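Side-chain contacts in lipase-specific foldase (Burkholderia glumae, PDB 2ES4), which assists the folding of an extracellular lipase during its passage through the periplasm, acting as a dedicated steric-type chaperone that binds its unfolded client: residues Lys239-Asp242 with Leu243-Gly247; Arg254-Ile257 with Ala258-Leu261; Ala269-Met272 with Gln273-Asp276. All coordinates share one frame; numbering follows the deposited sequence.

Contact 1. Residues Lys239-Asp242 with Leu243-Gly247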
ATOM      1  N   LYS B 239       3.327   1.379 -23.182  1.00 28.34           N
ATOM      2  CA  LYS B 239       3.687   1.114 -24.576  1.00 28.97           C
ATOM      3  C   LYS B 239       4.284  -0.281 -24.717  1.00 27.11           C
ATOM      4  O   LYS B 239       3.958  -1.013 -25.653  1.00 26.22           O
ATOM      5  CB  LYS B 239       4.688   2.138 -25.088  1.00 31.40           C
ATOM      6  CG  LYS B 239       4.174   3.566 -25.089  1.00 35.82           C
ATOM      7  CD  LYS B 239       5.159   4.508 -25.731  1.00 39.28           C
ATOM      8  CE  LYS B 239       5.209   4.224 -27.192  1.00 41.76           C
ATOM      9  NZ  LYS B 239       3.939   4.466 -27.908  1.00 44.81           N
ATOM     10  N   ILE B 240       5.112  -0.657 -23.742  1.00 23.72           N
ATOM     11  CA  ILE B 240       5.742  -1.971 -23.730  1.00 23.64           C
ATOM     12  C   ILE B 240       4.681  -3.043 -23.484  1.00 24.34           C
ATOM     13  O   ILE B 240       4.621  -4.036 -24.215  1.00 23.38           O
ATOM     14  CB  ILE B 240       6.840  -2.062 -22.647  1.00 21.70           C
ATOM     15  CG1 ILE B 240       7.946  -1.044 -22.941  1.00 22.75           C
ATOM     16  CG2 ILE B 240       7.422  -3.474 -22.592  1.00 20.67           C
ATOM     17  CD1 ILE B 240       9.046  -0.988 -21.901  1.00 20.99           C
ATOM     18  N   ALA B 241       3.823  -2.805 -22.489  1.00 24.42           N
ATOM     19  CA  ALA B 241       2.753  -3.738 -22.136  1.00 25.24           C
ATOM     20  C   ALA B 241       1.816  -4.006 -23.306  1.00 27.56           C
ATOM     21  O   ALA B 241       1.455  -5.154 -23.557  1.00 28.23           O
ATOM     22  CB  ALA B 241       1.966  -3.222 -20.946  1.00 24.42           C
ATOM     23  N   ASP B 242       1.483  -2.952 -24.053  1.00 28.64           N
ATOM     24  CA  ASP B 242       0.602  -3.069 -25.215  1.00 30.27           C
ATOM     25  C   ASP B 242       1.190  -3.952 -26.310  1.00 30.39           C
ATOM     26  O   ASP B 242       0.471  -4.751 -26.915  1.00 29.18           O
ATOM     27  CB  ASP B 242       0.264  -1.693 -25.795  1.00 34.35           C
ATOM     28  CG  ASP B 242      -0.643  -0.873 -24.892  1.00 38.10           C
ATOM     29  OD1 ASP B 242      -1.467  -1.458 -24.152  1.00 39.75           O
ATOM     30  OD2 ASP B 242      -0.530   0.371 -24.922  1.00 40.52           O
ATOM     31  N   LEU B 243       2.498  -3.837 -26.530  1.00 27.99           N
ATOM     32  CA  LEU B 243       3.170  -4.652 -27.539  1.00 28.08           C
ATOM     33  C   LEU B 243       3.179  -6.125 -27.147  1.00 28.55           C
ATOM     34  O   LEU B 243       3.041  -7.001 -28.003  1.00 28.73           O
ATOM     35  CB  LEU B 243       4.586  -4.151 -27.782  1.00 25.25           C
ATOM     36  CG  LEU B 243       4.649  -2.873 -28.610  1.00 26.66           C
ATOM     37  CD1 LEU B 243       6.012  -2.262 -28.518  1.00 25.99           C
ATOM     38  CD2 LEU B 243       4.293  -3.190 -30.058  1.00 26.39           C
ATOM     39  N   GLN B 244       3.274  -6.390 -25.845  1.00 28.53           N
ATOM     40  CA  GLN B 244       3.252  -7.763 -25.344  1.00 31.43           C
ATOM     41  C   GLN B 244       1.876  -8.370 -25.575  1.00 33.15           C
ATOM     42  O   GLN B 244       1.768  -9.485 -26.089  1.00 34.13           O
ATOM     43  CB  GLN B 244       3.561  -7.811 -23.858  1.00 31.84           C
ATOM     44  CG  GLN B 244       4.936  -7.365 -23.493  1.00 33.22           C
ATOM     45  CD  GLN B 244       5.165  -7.416 -22.008  1.00 35.80           C
ATOM     46  OE1 GLN B 244       5.343  -8.487 -21.426  1.00 35.43           O
ATOM     47  NE2 GLN B 244       5.201  -6.253 -21.389  1.00 35.25           N
ATOM     48  N   LYS B 245       0.832  -7.606 -25.243  1.00 35.28           N
ATOM     49  CA  LYS B 245      -0.556  -8.042 -25.417  1.00 37.11           C
ATOM     50  C   LYS B 245      -0.880  -8.311 -26.882  1.00 37.77           C
ATOM     51  O   LYS B 245      -1.700  -9.180 -27.196  1.00 37.40           O
ATOM     52  CB  LYS B 245      -1.525  -6.993 -24.875  1.00 39.35           C
ATOM     53  CG  LYS B 245      -1.528  -6.866 -23.368  1.00 42.57           C
ATOM     54  CD  LYS B 245      -2.554  -5.844 -22.902  1.00 44.86           C
ATOM     55  CE  LYS B 245      -2.612  -5.755 -21.380  1.00 47.09           C
ATOM     56  NZ  LYS B 245      -1.322  -5.308 -20.777  1.00 47.30           N
ATOM     57  N   ALA B 246      -0.200  -7.587 -27.771  1.00 36.61           N
ATOM     58  CA  ALA B 246      -0.381  -7.739 -29.210  1.00 37.50           C
ATOM     59  C   ALA B 246       0.402  -8.941 -29.739  1.00 36.75           C
ATOM     60  O   ALA B 246       0.241  -9.330 -30.899  1.00 38.31           O
ATOM     61  CB  ALA B 246       0.049  -6.469 -29.934  1.00 37.70           C
ATOM     62  N   GLY B 247       1.245  -9.518 -28.883  1.00 35.44           N
ATOM     63  CA  GLY B 247       2.047 -10.670 -29.259  1.00 34.08           C
ATOM     64  C   GLY B 247       3.248 -10.320 -30.113  1.00 33.23           C
ATOM     65  O   GLY B 247       3.674 -11.124 -30.949  1.00 31.53           O
TER
HETATM   66  O   HOH W   1       1.002  -6.862 -21.635  1.00 42.77           O
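The amide of Gln-244 reaches back one turn of helix 221-245 to Ile-240 and Ala-241. Met-272 of helix 263-294 covers one of its faces and Ile-240 CG2 approaches obliquely from that same side, 3.8 Å from Gln-244 NE2. Ala-241 lies towards the other face, its CA 3.6 Å from Gln-244 NE2. Both are offset from the amide group, not stacked on it. At the edges, the nitrogen end makes a weak hydrogen bond to a polar side chain of another protein chain, and the oxygen end is directed towards Asp-276 of helix 263-294. The amide arrives there because CG is anti to the carbonyl carbon (chi1 -65°) and the chain is extended beyond it.

On the neighbouring strip of the helix, Lys-245 runs extended and then bends at its last torsion (chi4 62°), setting NZ 3.9 Å from Ala-241 CB. A water accepts from Lys-245 NZ at 2.9 Å and donates to Ala-241 O at 2.6 Å. That carbonyl oxygen also takes the backbone N of Lys-245 at 3.0 Å, so two donors grip it. The helix then closes in a Schellman motif: Gly-247, with positive phi, bonds from its N to Gln-244 O at 2.8 Å.

Asp-242 OD1 stays 5.1 Å from Lys-245 NZ, too far for an ion pair. Within this contact the ammonium is linked through the water to Ala-241 O near the helix C-terminus, where a positive charge would probably be favourable to the helix dipole.

Contact 2. Residues Arg254-Ile257 with Ala258-Leu261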
ATOM      1  N   ARG B 254      11.464  -4.437 -30.373  1.00 23.51           N
ATOM      2  CA  ARG B 254      12.632  -3.576 -30.499  1.00 24.33           C
ATOM      3  C   ARG B 254      12.378  -2.423 -31.464  1.00 23.99           C
ATOM      4  O   ARG B 254      12.633  -1.276 -31.123  1.00 22.99           O
ATOM      5  CB  ARG B 254      13.842  -4.362 -30.988  1.00 26.75           C
ATOM      6  CG  ARG B 254      15.148  -3.547 -31.003  1.00 27.62           C
ATOM      7  CD  ARG B 254      16.307  -4.292 -31.647  1.00 30.40           C
ATOM      8  NE  ARG B 254      16.580  -5.584 -31.012  1.00 32.23           N
ATOM      9  CZ  ARG B 254      16.285  -6.764 -31.553  1.00 35.18           C
ATOM     10  NH1 ARG B 254      15.705  -6.825 -32.748  1.00 33.46           N
ATOM     11  NH2 ARG B 254      16.547  -7.882 -30.893  1.00 35.27           N
ATOM     12  N   ALA B 255      11.833  -2.739 -32.637  1.00 24.33           N
ATOM     13  CA  ALA B 255      11.552  -1.736 -33.667  1.00 25.74           C
ATOM     14  C   ALA B 255      10.591  -0.643 -33.224  1.00 25.62           C
ATOM     15  O   ALA B 255      10.899   0.547 -33.349  1.00 23.87           O
ATOM     16  CB  ALA B 255      11.035  -2.402 -34.924  1.00 27.60           C
ATOM     17  N   GLN B 256       9.457  -1.049 -32.661  1.00 25.30           N
ATOM     18  CA  GLN B 256       8.456  -0.101 -32.200  1.00 25.85           C
ATOM     19  C   GLN B 256       8.907   0.748 -31.014  1.00 24.48           C
ATOM     20  O   GLN B 256       8.676   1.961 -30.986  1.00 24.42           O
ATOM     21  CB  GLN B 256       7.142  -0.814 -31.879  1.00 27.93           C
ATOM     22  CG  GLN B 256       5.992   0.132 -31.529  1.00 33.31           C
ATOM     23  CD  GLN B 256       5.778   1.206 -32.582  1.00 38.42           C
ATOM     24  OE1 GLN B 256       5.650   0.906 -33.773  1.00 39.84           O
ATOM     25  NE2 GLN B 256       5.793   2.466 -32.154  1.00 37.62           N
ATOM     26  N   ILE B 257       9.546   0.112 -30.040  1.00 22.69           N
ATOM     27  CA  ILE B 257      10.025   0.831 -28.869  1.00 21.94           C
ATOM     28  C   ILE B 257      11.185   1.765 -29.208  1.00 23.05           C
ATOM     29  O   ILE B 257      11.290   2.853 -28.640  1.00 22.18           O
ATOM     30  CB  ILE B 257      10.431  -0.138 -27.742  1.00 22.80           C
ATOM     31  CG1 ILE B 257       9.217  -0.924 -27.251  1.00 20.53           C
ATOM     32  CG2 ILE B 257      11.036   0.612 -26.558  1.00 19.45           C
ATOM     33  CD1 ILE B 257       8.111  -0.068 -26.655  1.00 20.77           C
ATOM     34  N   ALA B 258      12.028   1.352 -30.151  1.00 22.71           N
ATOM     35  CA  ALA B 258      13.175   2.163 -30.564  1.00 25.00           C
ATOM     36  C   ALA B 258      12.788   3.520 -31.104  1.00 25.41           C
ATOM     37  O   ALA B 258      13.489   4.506 -30.862  1.00 27.03           O
ATOM     38  CB  ALA B 258      14.019   1.427 -31.572  1.00 24.02           C
ATOM     39  N   GLN B 259      11.643   3.580 -31.781  1.00 25.86           N
ATOM     40  CA  GLN B 259      11.173   4.837 -32.349  1.00 28.02           C
ATOM     41  C   GLN B 259      10.265   5.652 -31.437  1.00 27.26           C
ATOM     42  O   GLN B 259       9.636   6.614 -31.883  1.00 25.04           O
ATOM     43  CB  GLN B 259      10.519   4.612 -33.714  1.00 31.86           C
ATOM     44  CG  GLN B 259       9.293   3.722 -33.702  1.00 37.00           C
ATOM     45  CD  GLN B 259       8.661   3.599 -35.065  1.00 41.09           C
ATOM     46  OE1 GLN B 259       9.325   3.250 -36.042  1.00 43.53           O
ATOM     47  NE2 GLN B 259       7.365   3.888 -35.144  1.00 43.93           N
ATOM     48  N   THR B 260      10.169   5.250 -30.169  1.00 25.79           N
ATOM     49  CA  THR B 260       9.352   5.971 -29.201  1.00 25.54           C
ATOM     50  C   THR B 260      10.119   6.221 -27.907  1.00 24.70           C
ATOM     51  O   THR B 260      10.265   7.368 -27.483  1.00 26.42           O
ATOM     52  CB  THR B 260       8.040   5.249 -28.897  1.00 27.92           C
ATOM     53  OG1 THR B 260       8.298   3.897 -28.493  1.00 30.26           O
ATOM     54  CG2 THR B 260       7.101   5.252 -30.110  1.00 29.98           C
ATOM     55  N   LEU B 261      10.645   5.156 -27.306  1.00 21.88           N
ATOM     56  CA  LEU B 261      11.402   5.272 -26.059  1.00 22.13           C
ATOM     57  C   LEU B 261      12.909   5.328 -26.243  1.00 21.05           C
ATOM     58  O   LEU B 261      13.637   5.665 -25.306  1.00 23.36           O
ATOM     59  CB  LEU B 261      11.047   4.127 -25.107  1.00 21.55           C
ATOM     60  CG  LEU B 261       9.575   3.975 -24.719  1.00 23.12           C
ATOM     61  CD1 LEU B 261       9.433   2.841 -23.716  1.00 20.44           C
ATOM     62  CD2 LEU B 261       9.057   5.281 -24.135  1.00 23.78           C
TER
HETATM   63  O   HOH W   2       5.657   5.193 -33.417  1.00 41.29           O
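The C-terminal end of helix 250-258 lies here, where Ile-257 of the last turn meets Thr-260 and Leu-261 of the loop leading to helix 263-294. Gln-259 is the first residue to leave helical geometry, yet Ile-257 O still collects two backbone donors. Leu-261 N comes at 2.7 Å nearly in line with the carbonyl, whereas Thr-260 N, 3.1 Å from Ile-257 O, stands 64° out of the carbonyl plane. Thr-260 OG1 is 3.2 Å from Ile-257 O and equally far from Gln-256 O; its single proton could serve either. Beside these bonds Ile-257 and Leu-261 lie side by side, with Ile-257 CG2 3.8 Å from Leu-261 CB.

Towards the outside, Gln-256 starts with CG anti to its backbone N and folds at chi2 (53°), which carries its amide to that of Gln-259. The two amide planes stand 73° apart and a water joins them, accepting from Gln-256 NE2 at 3.0 Å and from Gln-259 NE2 at 2.8 Å. Its own hydrogens remain available for other acceptors, and as a shared acceptor it lets two donors that could not bond each other sit 3.7 Å apart (Gln-256 NE2 to Gln-259 NE2).

Contact 3. Residues Ala269-Met272 with Gln273-Asp276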
ATOM      1  N   ALA B 269      13.571  -4.112 -23.739  1.00 19.85           N
ATOM      2  CA  ALA B 269      12.232  -4.647 -23.996  1.00 21.34           C
ATOM      3  C   ALA B 269      12.279  -5.886 -24.885  1.00 21.66           C
ATOM      4  O   ALA B 269      11.522  -6.839 -24.666  1.00 21.85           O
ATOM      5  CB  ALA B 269      11.345  -3.590 -24.613  1.00 20.81           C
ATOM      6  N   ALA B 270      13.174  -5.874 -25.873  1.00 20.89           N
ATOM      7  CA  ALA B 270      13.348  -7.004 -26.788  1.00 21.72           C
ATOM      8  C   ALA B 270      13.894  -8.206 -26.030  1.00 21.63           C
ATOM      9  O   ALA B 270      13.420  -9.326 -26.225  1.00 23.65           O
ATOM     10  CB  ALA B 270      14.281  -6.638 -27.923  1.00 20.00           C
ATOM     11  N   GLN B 271      14.849  -7.958 -25.132  1.00 21.03           N
ATOM     12  CA  GLN B 271      15.432  -9.024 -24.318  1.00 23.09           C
ATOM     13  C   GLN B 271      14.367  -9.592 -23.384  1.00 23.29           C
ATOM     14  O   GLN B 271      14.319 -10.802 -23.160  1.00 21.75           O
ATOM     15  CB  GLN B 271      16.621  -8.523 -23.498  1.00 24.57           C
ATOM     16  CG  GLN B 271      17.380  -9.633 -22.753  1.00 26.27           C
ATOM     17  CD  GLN B 271      17.953 -10.684 -23.694  1.00 29.11           C
ATOM     18  OE1 GLN B 271      18.833 -10.389 -24.501  1.00 29.98           O
ATOM     19  NE2 GLN B 271      17.435 -11.904 -23.613  1.00 26.06           N
ATOM     20  N   MET B 272      13.506  -8.711 -22.872  1.00 21.51           N
ATOM     21  CA  MET B 272      12.414  -9.119 -21.987  1.00 23.47           C
ATOM     22  C   MET B 272      11.497 -10.093 -22.732  1.00 22.33           C
ATOM     23  O   MET B 272      11.122 -11.135 -22.186  1.00 21.52           O
ATOM     24  CB  MET B 272      11.612  -7.903 -21.525  1.00 24.20           C
ATOM     25  CG  MET B 272      10.375  -8.244 -20.695  1.00 23.08           C
ATOM     26  SD  MET B 272       9.272  -6.842 -20.527  1.00 24.57           S
ATOM     27  CE  MET B 272       8.515  -6.870 -22.127  1.00 24.09           C
ATOM     28  N   GLN B 273      11.180  -9.768 -23.986  1.00 21.57           N
ATOM     29  CA  GLN B 273      10.338 -10.634 -24.812  1.00 23.32           C
ATOM     30  C   GLN B 273      11.000 -11.971 -25.058  1.00 22.58           C
ATOM     31  O   GLN B 273      10.352 -13.017 -24.959  1.00 21.61           O
ATOM     32  CB  GLN B 273      10.015  -9.997 -26.162  1.00 26.32           C
ATOM     33  CG  GLN B 273       8.927  -8.958 -26.143  1.00 32.10           C
ATOM     34  CD  GLN B 273       7.609  -9.463 -25.574  1.00 35.19           C
ATOM     35  OE1 GLN B 273       7.436  -9.532 -24.359  1.00 37.29           O
ATOM     36  NE2 GLN B 273       6.668  -9.790 -26.448  1.00 38.48           N
ATOM     37  N   GLN B 274      12.304 -11.926 -25.333  1.00 20.18           N
ATOM     38  CA  GLN B 274      13.090 -13.134 -25.577  1.00 21.08           C
ATOM     39  C   GLN B 274      13.155 -14.022 -24.338  1.00 20.82           C
ATOM     40  O   GLN B 274      13.061 -15.248 -24.452  1.00 18.44           O
ATOM     41  CB  GLN B 274      14.504 -12.786 -26.040  1.00 24.75           C
ATOM     42  CG  GLN B 274      14.537 -12.142 -27.394  1.00 32.64           C
ATOM     43  CD  GLN B 274      15.912 -11.858 -27.928  1.00 37.33           C
ATOM     44  OE1 GLN B 274      16.681 -11.115 -27.325  1.00 41.16           O
ATOM     45  NE2 GLN B 274      16.230 -12.441 -29.081  1.00 39.91           N
ATOM     46  N   ASP B 275      13.284 -13.400 -23.163  1.00 19.21           N
ATOM     47  CA  ASP B 275      13.326 -14.132 -21.893  1.00 20.36           C
ATOM     48  C   ASP B 275      11.983 -14.819 -21.647  1.00 20.16           C
ATOM     49  O   ASP B 275      11.948 -15.976 -21.219  1.00 21.29           O
ATOM     50  CB  ASP B 275      13.622 -13.199 -20.713  1.00 21.57           C
ATOM     51  CG  ASP B 275      15.027 -12.616 -20.743  1.00 26.73           C
ATOM     52  OD1 ASP B 275      15.817 -12.941 -21.652  1.00 25.44           O
ATOM     53  OD2 ASP B 275      15.342 -11.806 -19.847  1.00 29.30           O
ATOM     54  N   ASP B 276      10.891 -14.112 -21.949  1.00 19.71           N
ATOM     55  CA  ASP B 276       9.539 -14.652 -21.776  1.00 21.28           C
ATOM     56  C   ASP B 276       9.270 -15.805 -22.725  1.00 21.75           C
ATOM     57  O   ASP B 276       8.674 -16.804 -22.328  1.00 20.82           O
ATOM     58  CB  ASP B 276       8.472 -13.575 -21.982  1.00 22.19           C
ATOM     59  CG  ASP B 276       8.375 -12.606 -20.815  1.00 27.43           C
ATOM     60  OD1 ASP B 276       8.926 -12.889 -19.730  1.00 26.50           O
ATOM     61  OD2 ASP B 276       7.727 -11.551 -20.985  1.00 28.18           O
TER
HETATM   62  O   HOH W   3      19.210 -11.754 -27.001  1.00 55.46           O
HETATM   63  O   HOH W   4      11.097 -11.425 -19.008  1.00 46.47           O
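This is a local side-chain contact in the N-terminal half of helix 263-294, in which the exposed Gln-271 reaches forward one turn to the equally exposed Asp-275. Gln-271 NE2 donates to Asp-275 OD1 at 2.7 Å with an N-H...O angle of 160°. The carboxylate oxygen is met on its syn side, but 29° out of the carboxylate plane, while it lies close to the plane of the amide itself. The geometry follows from the glutamine torsions: CG is anti to the backbone N, and a bend at chi2 (60°) folds the amide towards the following turn. Asp-275 OD1 also sits 3.0 Å from Gln-271 O, two acceptors that would repel; the amide donor on OD1, together with the backbone bond of Asp-275 N to Gln-271 O at 2.8 Å, probably offsets this.

The oxygen of the same amide is linked to Gln-274 through a water. This water donates to Gln-271 OE1 at 2.9 Å and to Gln-274 OE1 at 2.6 Å, joining two oxygens that cannot bond directly. The helix is amphipathic here. Its polar side carries these groups, whereas Ala-269, Ala-270, Met-272 and Gln-273 are buried against helices 221-245 and 250-258. Met-272 turns its methyl CE towards Gln-273 OE1, and that amide has its NE2 bonded to Ala-248 O in the connection between those helices.

A second water spans the next turn, donating to Met-272 O at 3.2 Å and to Asp-276 OD1 at 2.7 Å. The carbonyl thereby gains a donor besides Asp-276 N, and the same carboxylate oxygen has a basic side chain of another protein chain at long range, a weak pairing.

The contacts follow one another along the chain, on helix 221-245, at the end of helix 250-258 and on helix 263-294, all on one side of the chain's centre. Contact 1 lies about 12 Å, centre to centre, from contacts 2 and 3, which are about 14 Å apart. Contact 1 touches contact 2 through Leu-243 CD1 and Ile-257 CD1 (3.6 Å) and contact 3 through Gln-244 CD and Met-272 CE (3.4 Å); contact 2 meets contact 3 through Arg-254 CB and Ala-270 CB (3.8 Å). The three consecutive helices pack against one another within the elongated, all-helical chain. Contacts 1 and 3 also meet another protein chain, consistent with a surface for the client lipase.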